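Bacterioferritin (Mycobacterium tuberculosis, PDB 3UOI) probably oxidises iron(II) with dioxygen at a ferroxidase centre and stores the iron(III) as mineral inside a hollow, heme-binding shell of 24 subunits. Local coordinates at residues A[20-24]-A[53-57]; A[14-18]-A[70-76]; A[6-12]-A[109-115]. All coordinates share one frame; numbering follows the deposited sequence.

Contact 1: A[20-24]-A[53-57]; sequences ELTAI and EMRHA. With HEM (protoporphyrin IX containing Fe), chain B.
Segments 20-24 and 53-57 run nearly antiparallel, their axes 8.6 Å apart at an angle of 155°, with E20 level with A57 and I24 level with E53. The pairing divides into an apolar heme side and an acidic side. On the first, I24 lies across M54 at about a right angle. Its CD1 presses on M54 CG at 3.3 Å, tight for two carbons, and also reaches A57 CB at 4.1 Å. With CG beside its own backbone N (chi1 -83°) and a bend at chi3, M54 brings SD to the heme iron, 2.3 Å away. M54 of the second subunit supplies the other axial sulfur. L21 CD2 touches the heme methyl CMC at 3.7 Å. On the acidic side, the carboxylates of E20 and E53 lie close together, though their modelled placement is doubtful, and A23 CB rests on E53 CG at 3.4 Å. E20 OE1 accepts a hydrogen bond from Q16 NE2. H56 NE2 is hydrogen-bonded to D128, and ND1 donates to E53 OE2, an oxygen whose place is less sure. E20, E53 and H56 are predicted ferroxidase iron ligands, consistent with a diiron site inside the four-helix bundle. Helix 116-146 closes this side, I125 against E20 and H56, E129 against E53.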
loop_
_atom_site.group_PDB
_atom_site.type_symbol
_atom_site.label_atom_id
_atom_site.label_comp_id
_atom_site.label_asym_id
_atom_site.label_seq_id
_atom_site.Cartn_x
_atom_site.Cartn_y
_atom_site.Cartn_z
ATOM N N GLU A 20 -9.041 10.437 -49.534
ATOM C CA GLU A 20 -8.418 10.181 -48.245
ATOM C C GLU A 20 -7.007 9.636 -48.424
ATOM O O GLU A 20 -6.094 10.007 -47.686
ATOM C CB GLU A 20 -9.260 9.200 -47.427
ATOM C CG GLU A 20 -10.664 9.697 -47.118
ATOM C CD GLU A 20 -10.662 10.982 -46.314
ATOM O OE1 GLU A 20 -11.760 11.488 -45.996
ATOM O OE2 GLU A 20 -9.565 11.487 -45.999
ATOM N N LEU A 21 -6.828 8.754 -49.403
ATOM C CA LEU A 21 -5.541 8.191 -49.643
ATOM C C LEU A 21 -4.565 9.286 -50.078
ATOM O O LEU A 21 -3.456 9.306 -49.662
ATOM C CB LEU A 21 -5.653 7.088 -50.651
ATOM C CG LEU A 21 -6.506 5.947 -50.179
ATOM C CD1 LEU A 21 -6.481 4.983 -51.218
ATOM C CD2 LEU A 21 -5.906 5.370 -49.001
ATOM N N THR A 22 -5.017 10.195 -50.903
ATOM C CA THR A 22 -4.159 11.276 -51.353
ATOM C C THR A 22 -3.743 12.143 -50.166
ATOM O O THR A 22 -2.615 12.500 -50.017
ATOM C CB THR A 22 -4.926 12.078 -52.392
ATOM O OG1 THR A 22 -5.735 11.187 -53.137
ATOM C CG2 THR A 22 -4.062 12.821 -53.313
ATOM N N ALA A 23 -4.710 12.426 -49.315
ATOM C CA ALA A 23 -4.506 13.218 -48.110
ATOM C C ALA A 23 -3.549 12.565 -47.088
ATOM O O ALA A 23 -2.797 13.238 -46.435
ATOM C CB ALA A 23 -5.770 13.575 -47.486
ATOM N N ILE A 24 -3.629 11.253 -46.960
ATOM C CA ILE A 24 -2.763 10.585 -46.048
ATOM C C ILE A 24 -1.364 10.835 -46.526
ATOM O O ILE A 24 -0.546 11.333 -45.790
ATOM C CB ILE A 24 -2.983 9.078 -46.079
ATOM C CG1 ILE A 24 -4.258 8.702 -45.343
ATOM C CG2 ILE A 24 -1.829 8.431 -45.471
ATOM C CD1 ILE A 24 -4.760 7.421 -45.646
ATOM N N GLU A 53 -6.813 11.127 -41.316
ATOM C CA GLU A 53 -7.213 10.806 -42.680
ATOM C C GLU A 53 -7.143 9.301 -42.900
ATOM O O GLU A 53 -8.014 8.715 -43.543
ATOM C CB GLU A 53 -6.317 11.530 -43.687
ATOM C CG GLU A 53 -7.043 12.565 -44.531
ATOM C CD GLU A 53 -8.216 13.192 -43.802
ATOM O OE1 GLU A 53 -7.983 13.917 -42.811
ATOM O OE2 GLU A 53 -9.369 12.961 -44.220
ATOM N N MET A 54 -6.101 8.679 -42.357
ATOM C CA MET A 54 -5.926 7.237 -42.470
ATOM C C MET A 54 -7.116 6.522 -41.843
ATOM O O MET A 54 -7.619 5.537 -42.386
ATOM C CB MET A 54 -4.628 6.798 -41.792
ATOM C CG MET A 54 -3.391 6.950 -42.662
ATOM S SD MET A 54 -1.911 6.266 -41.891
ATOM C CE MET A 54 -0.760 7.621 -42.111
ATOM N N ARG A 55 -7.562 7.025 -40.697
ATOM C CA ARG A 55 -8.710 6.454 -40.006
ATOM C C ARG A 55 -9.956 6.593 -40.869
ATOM O O ARG A 55 -10.787 5.686 -40.933
ATOM C CB ARG A 55 -8.922 7.142 -38.657
ATOM C CG ARG A 55 -8.235 6.448 -37.491
ATOM C CD ARG A 55 -8.808 6.907 -36.160
ATOM N NE ARG A 55 -8.419 8.277 -35.841
ATOM C CZ ARG A 55 -7.176 8.653 -35.556
ATOM N NH1 ARG A 55 -6.197 7.761 -35.551
ATOM N NH2 ARG A 55 -6.913 9.922 -35.278
ATOM N N HIS A 56 -10.079 7.736 -41.537
ATOM C CA HIS A 56 -11.215 7.991 -42.423
ATOM C C HIS A 56 -11.207 6.961 -43.583
ATOM O O HIS A 56 -12.216 6.437 -43.936
ATOM C CB HIS A 56 -11.167 9.380 -42.997
ATOM C CG HIS A 56 -11.588 10.448 -42.062
ATOM N ND1 HIS A 56 -11.200 11.748 -42.222
ATOM C CD2 HIS A 56 -12.372 10.419 -40.972
ATOM C CE1 HIS A 56 -11.738 12.474 -41.278
ATOM N NE2 HIS A 56 -12.448 11.694 -40.501
ATOM N N ALA A 57 -10.025 6.679 -44.116
ATOM C CA ALA A 57 -9.862 5.716 -45.189
ATOM C C ALA A 57 -10.309 4.324 -44.717
ATOM O O ALA A 57 -11.094 3.681 -45.370
ATOM C CB ALA A 57 -8.501 5.699 -45.643
HETATM C CHA HEM B . -0.857 4.063 -38.309
HETATM C CHB HEM B . 2.367 5.566 -41.547
HETATM C CHC HEM B . -0.787 4.553 -45.057
HETATM C CHD HEM B . -3.966 2.813 -41.856
HETATM C C1A HEM B . 0.362 4.400 -38.857
HETATM C C2A HEM B . 1.662 4.425 -38.228
HETATM C C3A HEM B . 2.536 4.866 -39.156
HETATM C C4A HEM B . 1.834 5.120 -40.361
HETATM C CMA HEM B . 4.054 5.060 -39.030
HETATM C CAA HEM B . 1.884 4.005 -36.746
HETATM C CBA HEM B . 1.495 2.523 -36.627
HETATM C CGA HEM B . 2.459 1.637 -35.847
HETATM O O1A HEM B . 2.504 0.366 -36.048
HETATM O O2A HEM B . 3.195 2.195 -34.989
HETATM C C1B HEM B . 1.772 5.480 -42.794
HETATM C C2B HEM B . 2.305 6.018 -44.040
HETATM C C3B HEM B . 1.453 5.725 -45.016
HETATM C C4B HEM B . 0.334 5.010 -44.403
HETATM C CMB HEM B . 3.652 6.760 -44.249
HETATM C CAB HEM B . 1.706 6.134 -46.496
HETATM C CBB HEM B . 0.721 6.118 -47.387
HETATM C C1C HEM B . -1.945 3.984 -44.541
HETATM C C2C HEM B . -3.151 3.652 -45.293
HETATM C C3C HEM B . -4.012 3.142 -44.387
HETATM C C4C HEM B . -3.421 3.211 -43.055
HETATM C CMC HEM B . -3.350 3.830 -46.826
HETATM C CAC HEM B . -5.421 2.607 -44.642
HETATM C CBC HEM B . -6.212 2.576 -43.564
HETATM C C1D HEM B . -3.448 3.073 -40.611
HETATM C C2D HEM B . -4.174 2.898 -39.383
HETATM C C3D HEM B . -3.177 3.296 -38.312
HETATM C C4D HEM B . -1.993 3.649 -38.987
HETATM C CMD HEM B . -5.627 2.347 -39.191
HETATM C CAD HEM B . -3.344 3.289 -36.806
HETATM C CBD HEM B . -4.133 4.545 -36.477
HETATM C CGD HEM B . -4.157 4.628 -34.978
HETATM O O1D HEM B . -3.134 4.251 -34.323
HETATM O O2D HEM B . -5.200 5.058 -34.453
HETATM N NA HEM B . 0.527 4.853 -40.133
HETATM N NB HEM B . 0.552 4.890 -43.032
HETATM N NC HEM B . -2.183 3.695 -43.213
HETATM N ND HEM B . -2.180 3.581 -40.388
HETATM FE FE HEM B . -0.907 4.244 -41.661
#

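Contact 2: A[14-18]-A[70-76]; sequences NEQLT and LPNYQRI
T18 OG1 takes two N-H groups from R75: NE at 2.8 Å, with an N-H...O angle of 162° and the oxygen in the guanidinium plane, and NH2 through a weak bond. The same NH2 also makes a weak bond to the backbone O of N14, at 3.1 Å, so one edge of the guanidinium follows the helix from N14 to T18. The R75 side chain sets out with CG anti to its N (chi1 -175°) and bends at chi3, which lays the arginine across T18. A turn earlier, the N14 amide bonds to the loop backbone at both ends. OD1 receives N72 N at 2.8 Å, and ND2 gives to L70 O at 3.1 Å. This ties helix 7-36 of the ferritin-like bundle to the start of the connection between helices 40-66 and 85-112. The loop is braced from within by an Asx motif, in which N72 OD1 accepts R75 N at 2.8 Å. Beneath the polar layer, L17 CD2 sits 3.5 Å from N72 O and packs obliquely against the Y73 ring, 3.9 Å from CE2. The Y73 hydroxyl is hydrogen-bonded to T61; the residue's backbone O accepts from N25 of the second subunit, and its ring packs on F28 there.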
loop_
_atom_site.group_PDB
_atom_site.type_symbol
_atom_site.label_atom_id
_atom_site.label_comp_id
_atom_site.label_asym_id
_atom_site.label_seq_id
_atom_site.Cartn_x
_atom_site.Cartn_y
_atom_site.Cartn_z
ATOM N N ASN A 14 -15.994 5.549 -53.106
ATOM C CA ASN A 14 -14.690 5.272 -53.675
ATOM C C ASN A 14 -13.937 6.533 -54.055
ATOM O O ASN A 14 -12.770 6.583 -53.994
ATOM C CB ASN A 14 -14.722 4.272 -54.805
ATOM C CG ASN A 14 -14.502 2.900 -54.344
ATOM O OD1 ASN A 14 -13.490 2.599 -53.783
ATOM N ND2 ASN A 14 -15.438 2.049 -54.596
ATOM N N GLU A 15 -14.694 7.520 -54.465
ATOM C CA GLU A 15 -14.146 8.790 -54.797
ATOM C C GLU A 15 -13.534 9.420 -53.566
ATOM O O GLU A 15 -12.502 9.971 -53.622
ATOM C CB GLU A 15 -15.243 9.706 -55.307
ATOM C CG GLU A 15 -15.356 9.792 -56.767
ATOM C CD GLU A 15 -16.359 10.812 -57.176
ATOM O OE1 GLU A 15 -17.382 10.419 -57.710
ATOM O OE2 GLU A 15 -16.112 12.000 -56.950
ATOM N N GLN A 16 -14.266 9.352 -52.466
ATOM C CA GLN A 16 -13.857 9.919 -51.200
ATOM C C GLN A 16 -12.696 9.152 -50.651
ATOM O O GLN A 16 -11.811 9.716 -50.085
ATOM C CB GLN A 16 -15.005 10.098 -50.239
ATOM C CG GLN A 16 -14.667 10.763 -48.951
ATOM C CD GLN A 16 -14.157 12.181 -49.081
ATOM O OE1 GLN A 16 -14.440 12.887 -50.015
ATOM N NE2 GLN A 16 -13.366 12.567 -48.136
ATOM N N LEU A 17 -12.725 7.852 -50.844
ATOM C CA LEU A 17 -11.657 7.012 -50.396
ATOM C C LEU A 17 -10.376 7.413 -51.103
ATOM O O LEU A 17 -9.384 7.565 -50.487
ATOM C CB LEU A 17 -11.974 5.552 -50.685
ATOM C CG LEU A 17 -10.812 4.579 -50.518
ATOM C CD1 LEU A 17 -10.156 4.729 -49.162
ATOM C CD2 LEU A 17 -11.213 3.185 -50.714
ATOM N N THR A 18 -10.439 7.615 -52.403
ATOM C CA THR A 18 -9.289 7.999 -53.189
ATOM C C THR A 18 -8.746 9.352 -52.615
ATOM O O THR A 18 -7.573 9.550 -52.421
ATOM C CB THR A 18 -9.625 8.068 -54.709
ATOM O OG1 THR A 18 -9.614 6.772 -55.287
ATOM C CG2 THR A 18 -8.689 8.957 -55.473
ATOM N N LEU A 70 -16.073 -2.794 -54.242
ATOM C CA LEU A 70 -14.651 -3.011 -54.260
ATOM C C LEU A 70 -13.957 -1.737 -53.841
ATOM O O LEU A 70 -14.075 -0.718 -54.489
ATOM C CB LEU A 70 -14.201 -3.380 -55.627
ATOM C CG LEU A 70 -15.182 -4.327 -56.204
ATOM C CD1 LEU A 70 -14.797 -4.634 -57.568
ATOM C CD2 LEU A 70 -15.170 -5.496 -55.325
ATOM N N PRO A 71 -13.245 -1.765 -52.739
ATOM C CA PRO A 71 -12.597 -0.529 -52.343
ATOM C C PRO A 71 -11.376 -0.263 -53.187
ATOM O O PRO A 71 -10.541 -1.091 -53.279
ATOM C CB PRO A 71 -12.270 -0.749 -50.879
ATOM C CG PRO A 71 -13.110 -1.787 -50.435
ATOM C CD PRO A 71 -13.502 -2.630 -51.592
ATOM N N ASN A 72 -11.298 0.932 -53.745
ATOM C CA ASN A 72 -10.235 1.277 -54.643
ATOM C C ASN A 72 -9.019 1.772 -53.883
ATOM O O ASN A 72 -8.994 2.844 -53.355
ATOM C CB ASN A 72 -10.679 2.318 -55.671
ATOM C CG ASN A 72 -9.679 2.492 -56.806
ATOM O OD1 ASN A 72 -8.510 2.257 -56.641
ATOM N ND2 ASN A 72 -10.160 2.917 -57.942
ATOM N N TYR A 73 -8.049 0.886 -53.810
ATOM C CA TYR A 73 -6.773 1.158 -53.180
ATOM C C TYR A 73 -5.673 1.545 -54.211
ATOM O O TYR A 73 -4.623 1.964 -53.851
ATOM C CB TYR A 73 -6.381 -0.003 -52.230
ATOM C CG TYR A 73 -6.944 0.151 -50.808
ATOM C CD1 TYR A 73 -6.119 0.180 -49.716
ATOM C CD2 TYR A 73 -8.296 0.310 -50.559
ATOM C CE1 TYR A 73 -6.620 0.346 -48.462
ATOM C CE2 TYR A 73 -8.775 0.478 -49.288
ATOM C CZ TYR A 73 -7.932 0.499 -48.250
ATOM O OH TYR A 73 -8.372 0.658 -47.007
ATOM N N GLN A 74 -5.962 1.286 -55.478
ATOM C CA GLN A 74 -5.100 1.561 -56.612
ATOM C C GLN A 74 -4.975 3.019 -57.019
ATOM O O GLN A 74 -3.925 3.508 -57.298
ATOM C CB GLN A 74 -5.493 0.668 -57.794
ATOM C CG GLN A 74 -4.562 0.656 -58.981
ATOM C CD GLN A 74 -3.241 -0.073 -58.729
ATOM O OE1 GLN A 74 -3.140 -1.273 -58.905
ATOM N NE2 GLN A 74 -2.249 0.660 -58.294
ATOM N N ARG A 75 -6.105 3.681 -57.064
ATOM C CA ARG A 75 -6.197 5.017 -57.525
ATOM C C ARG A 75 -5.658 6.025 -56.547
ATOM O O ARG A 75 -5.948 5.969 -55.397
ATOM C CB ARG A 75 -7.644 5.283 -57.840
ATOM C CG ARG A 75 -7.970 6.589 -58.437
ATOM C CD ARG A 75 -9.324 6.537 -58.995
ATOM N NE ARG A 75 -10.294 6.665 -57.963
ATOM C CZ ARG A 75 -11.591 6.517 -58.134
ATOM N NH1 ARG A 75 -12.068 6.224 -59.317
ATOM N NH2 ARG A 75 -12.401 6.654 -57.108
ATOM N N ILE A 76 -4.878 6.956 -57.059
ATOM C CA ILE A 76 -4.374 8.042 -56.256
ATOM C C ILE A 76 -4.546 9.381 -56.877
ATOM O O ILE A 76 -4.299 9.555 -58.012
ATOM C CB ILE A 76 -2.903 7.908 -55.920
ATOM C CG1 ILE A 76 -2.558 8.839 -54.781
ATOM C CG2 ILE A 76 -2.070 8.262 -57.086
ATOM C CD1 ILE A 76 -1.553 8.301 -53.921
#

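Contact 3: A[6-12]-A[109-115]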
loop_
_atom_site.group_PDB
_atom_site.type_symbol
_atom_site.label_atom_id
_atom_site.label_comp_id
_atom_site.label_asym_id
_atom_site.label_seq_id
_atom_site.Cartn_x
_atom_site.Cartn_y
_atom_site.Cartn_z
ATOM N N ASP A 6 -26.202 1.079 -53.255
ATOM C CA ASP A 6 -26.592 1.804 -54.456
ATOM C C ASP A 6 -25.338 2.225 -55.161
ATOM O O ASP A 6 -24.451 2.747 -54.569
ATOM C CB ASP A 6 -27.447 3.009 -54.111
ATOM C CG ASP A 6 -27.610 4.029 -55.265
ATOM O OD1 ASP A 6 -28.708 4.207 -55.811
ATOM O OD2 ASP A 6 -26.661 4.747 -55.549
ATOM N N PRO A 7 -25.286 2.000 -56.451
ATOM C CA PRO A 7 -24.095 2.225 -57.250
ATOM C C PRO A 7 -23.587 3.644 -57.305
ATOM O O PRO A 7 -22.419 3.753 -57.398
ATOM C CB PRO A 7 -24.517 1.732 -58.619
ATOM C CG PRO A 7 -25.493 0.769 -58.358
ATOM C CD PRO A 7 -26.299 1.306 -57.227
ATOM N N ASP A 8 -24.428 4.669 -57.308
ATOM C CA ASP A 8 -23.992 6.059 -57.236
ATOM C C ASP A 8 -23.315 6.308 -55.877
ATOM O O ASP A 8 -22.385 7.032 -55.803
ATOM C CB ASP A 8 -25.125 7.078 -57.397
ATOM C CG ASP A 8 -25.952 6.885 -58.626
ATOM O OD1 ASP A 8 -25.549 6.200 -59.518
ATOM O OD2 ASP A 8 -27.024 7.461 -58.690
ATOM N N VAL A 9 -23.850 5.698 -54.821
ATOM C CA VAL A 9 -23.264 5.843 -53.522
ATOM C C VAL A 9 -21.876 5.247 -53.474
ATOM O O VAL A 9 -21.011 5.805 -52.900
ATOM C CB VAL A 9 -24.085 5.272 -52.366
ATOM C CG1 VAL A 9 -23.346 5.473 -51.071
ATOM C CG2 VAL A 9 -25.414 5.901 -52.277
ATOM N N LEU A 10 -21.715 4.078 -54.056
ATOM C CA LEU A 10 -20.441 3.419 -54.080
ATOM C C LEU A 10 -19.393 4.204 -54.854
ATOM O O LEU A 10 -18.318 4.363 -54.405
ATOM C CB LEU A 10 -20.584 1.999 -54.580
ATOM C CG LEU A 10 -21.119 0.967 -53.585
ATOM C CD1 LEU A 10 -21.324 -0.360 -54.233
ATOM C CD2 LEU A 10 -20.230 0.826 -52.344
ATOM N N ARG A 11 -19.735 4.764 -55.975
ATOM C CA ARG A 11 -18.780 5.590 -56.664
ATOM C C ARG A 11 -18.376 6.742 -55.758
ATOM O O ARG A 11 -17.265 7.158 -55.753
ATOM C CB ARG A 11 -19.389 6.178 -57.932
ATOM C CG ARG A 11 -18.404 6.534 -58.986
ATOM C CD ARG A 11 -18.991 6.485 -60.367
ATOM N NE ARG A 11 -20.162 7.309 -60.403
ATOM C CZ ARG A 11 -21.405 6.873 -60.398
ATOM N NH1 ARG A 11 -21.691 5.580 -60.405
ATOM N NH2 ARG A 11 -22.374 7.758 -60.385
ATOM N N LEU A 12 -19.337 7.271 -55.046
ATOM C CA LEU A 12 -19.112 8.432 -54.222
ATOM C C LEU A 12 -18.120 8.095 -53.118
ATOM O O LEU A 12 -17.239 8.842 -52.827
ATOM C CB LEU A 12 -20.432 8.928 -53.671
ATOM C CG LEU A 12 -20.371 9.863 -52.495
ATOM C CD1 LEU A 12 -19.921 11.147 -52.935
ATOM C CD2 LEU A 12 -21.668 9.957 -51.921
ATOM N N MET A 109 -27.317 13.328 -51.960
ATOM C CA MET A 109 -27.621 12.214 -52.832
ATOM C C MET A 109 -27.805 10.918 -52.047
ATOM O O MET A 109 -28.744 10.226 -52.250
ATOM C CB MET A 109 -26.588 12.033 -53.895
ATOM C CG MET A 109 -26.855 10.860 -54.757
ATOM S SD MET A 109 -26.181 9.319 -54.213
ATOM C CE MET A 109 -24.495 9.654 -54.412
ATOM N N CYS A 110 -26.930 10.659 -51.090
ATOM C CA CYS A 110 -27.023 9.474 -50.287
ATOM C C CYS A 110 -28.346 9.380 -49.587
ATOM O O CYS A 110 -28.894 8.338 -49.559
ATOM C CB CYS A 110 -25.931 9.434 -49.242
ATOM S SG CYS A 110 -24.396 9.054 -49.872
ATOM N N ARG A 111 -28.828 10.479 -49.032
ATOM C CA ARG A 111 -30.123 10.499 -48.361
ATOM C C ARG A 111 -31.317 10.300 -49.328
ATOM O O ARG A 111 -32.265 9.657 -49.040
ATOM C CB ARG A 111 -30.263 11.676 -47.427
ATOM C CG ARG A 111 -29.334 11.609 -46.279
ATOM C CD ARG A 111 -29.456 12.772 -45.346
ATOM N NE ARG A 111 -28.728 12.540 -44.123
ATOM C CZ ARG A 111 -29.219 11.918 -43.071
ATOM N NH1 ARG A 111 -30.450 11.504 -43.061
ATOM N NH2 ARG A 111 -28.481 11.727 -42.027
ATOM N N GLU A 112 -31.206 10.866 -50.503
ATOM C CA GLU A 112 -32.206 10.633 -51.546
ATOM C C GLU A 112 -32.239 9.132 -51.925
ATOM O O GLU A 112 -33.239 8.628 -52.341
ATOM C CB GLU A 112 -31.980 11.543 -52.749
ATOM C CG GLU A 112 -32.082 13.025 -52.387
ATOM C CD GLU A 112 -31.757 14.013 -53.515
ATOM O OE1 GLU A 112 -30.984 13.719 -54.447
ATOM O OE2 GLU A 112 -32.247 15.128 -53.411
ATOM N N LYS A 113 -31.113 8.460 -51.789
ATOM C CA LYS A 113 -31.028 7.034 -52.098
ATOM C C LYS A 113 -31.392 6.133 -50.964
ATOM O O LYS A 113 -31.176 4.990 -51.069
ATOM C CB LYS A 113 -29.647 6.644 -52.529
ATOM C CG LYS A 113 -29.037 7.572 -53.431
ATOM C CD LYS A 113 -29.893 7.785 -54.581
ATOM C CE LYS A 113 -29.136 8.414 -55.697
ATOM N NZ LYS A 113 -29.583 7.933 -56.952
ATOM N N GLN A 114 -31.883 6.690 -49.870
ATOM C CA GLN A 114 -32.225 5.989 -48.647
ATOM C C GLN A 114 -31.079 5.193 -47.955
ATOM O O GLN A 114 -31.267 4.163 -47.459
ATOM C CB GLN A 114 -33.471 5.158 -48.865
ATOM C CG GLN A 114 -34.578 6.000 -49.293
ATOM C CD GLN A 114 -35.929 5.314 -49.379
ATOM O OE1 GLN A 114 -36.079 4.131 -49.196
ATOM N NE2 GLN A 114 -36.924 6.115 -49.727
ATOM N N ASP A 115 -29.896 5.778 -47.919
ATOM C CA ASP A 115 -28.738 5.153 -47.303
ATOM C C ASP A 115 -28.224 6.070 -46.208
ATOM O O ASP A 115 -27.372 6.874 -46.431
ATOM C CB ASP A 115 -27.635 4.937 -48.319
ATOM C CG ASP A 115 -26.490 4.247 -47.728
ATOM O OD1 ASP A 115 -26.459 4.274 -46.544
ATOM O OD2 ASP A 115 -25.669 3.681 -48.401
HETATM O O HOH W 1 -26.726 2.294 -50.535
#
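M109 starts with CG trans to N (chi1 177°), bends at chi2 and chi3, and so brings its methyl end over the first turns of helix 7-36, where CE lies 3.8 Å from L12 CD2, the two side chains meeting tip to tip. CE also touches the backbone O of D8. C110 SG sits beside this pair, 3.5 Å from L12 CD2 and 3.9 Å from V9 CG1, while the other V9 methyl, CG2, faces M109 SD. This apolar patch joins the beginning of one bundle helix to the end of another. D6 is the N-cap of helix 7-36, its OD2 receiving V9 N at 3.1 Å through the anti lone pair. Helix 85-112 finishes in a Schellman motif with Q114 in positive phi as the C-prime residue. Beside the apolar patch, K113 crosses D8 at about a right angle, and its NZ forms a hydrogen-bonded salt bridge with D8 OD2, 3.1 Å away, meeting it on the anti side and 28° out of the carboxylate plane. D6 OD1 adds a long salt bridge to the ammonium group. A water links the N-cap residues of helices 7-36 and 116-146, accepting from D6 N and donating to D115 OD2 at 2.8 Å. That oxygen is also hydrogen-bonded to S118.

In the fold
Helix 7-36 takes part in all three contacts, which follow one another along it: contact 3 at its first turns, contact 2 next, then contact 1. Their partners are helix 40-66 for contact 1, the loop after that helix for contact 2 and the end of helix 85-112 for contact 3, so in sequence contact 1 is nested within contact 2, and both within contact 3. Contacts 1 and 2 have centres 10 Å apart and touch, with A57 CB 4.0 Å from L17 CD1. Contact 3 has its centre 21 Å from that of contact 1. The series therefore leads from one end of the bundle to its middle, where predicted iron ligands lie inside and the heme sits on the flank, shared with the second subunit.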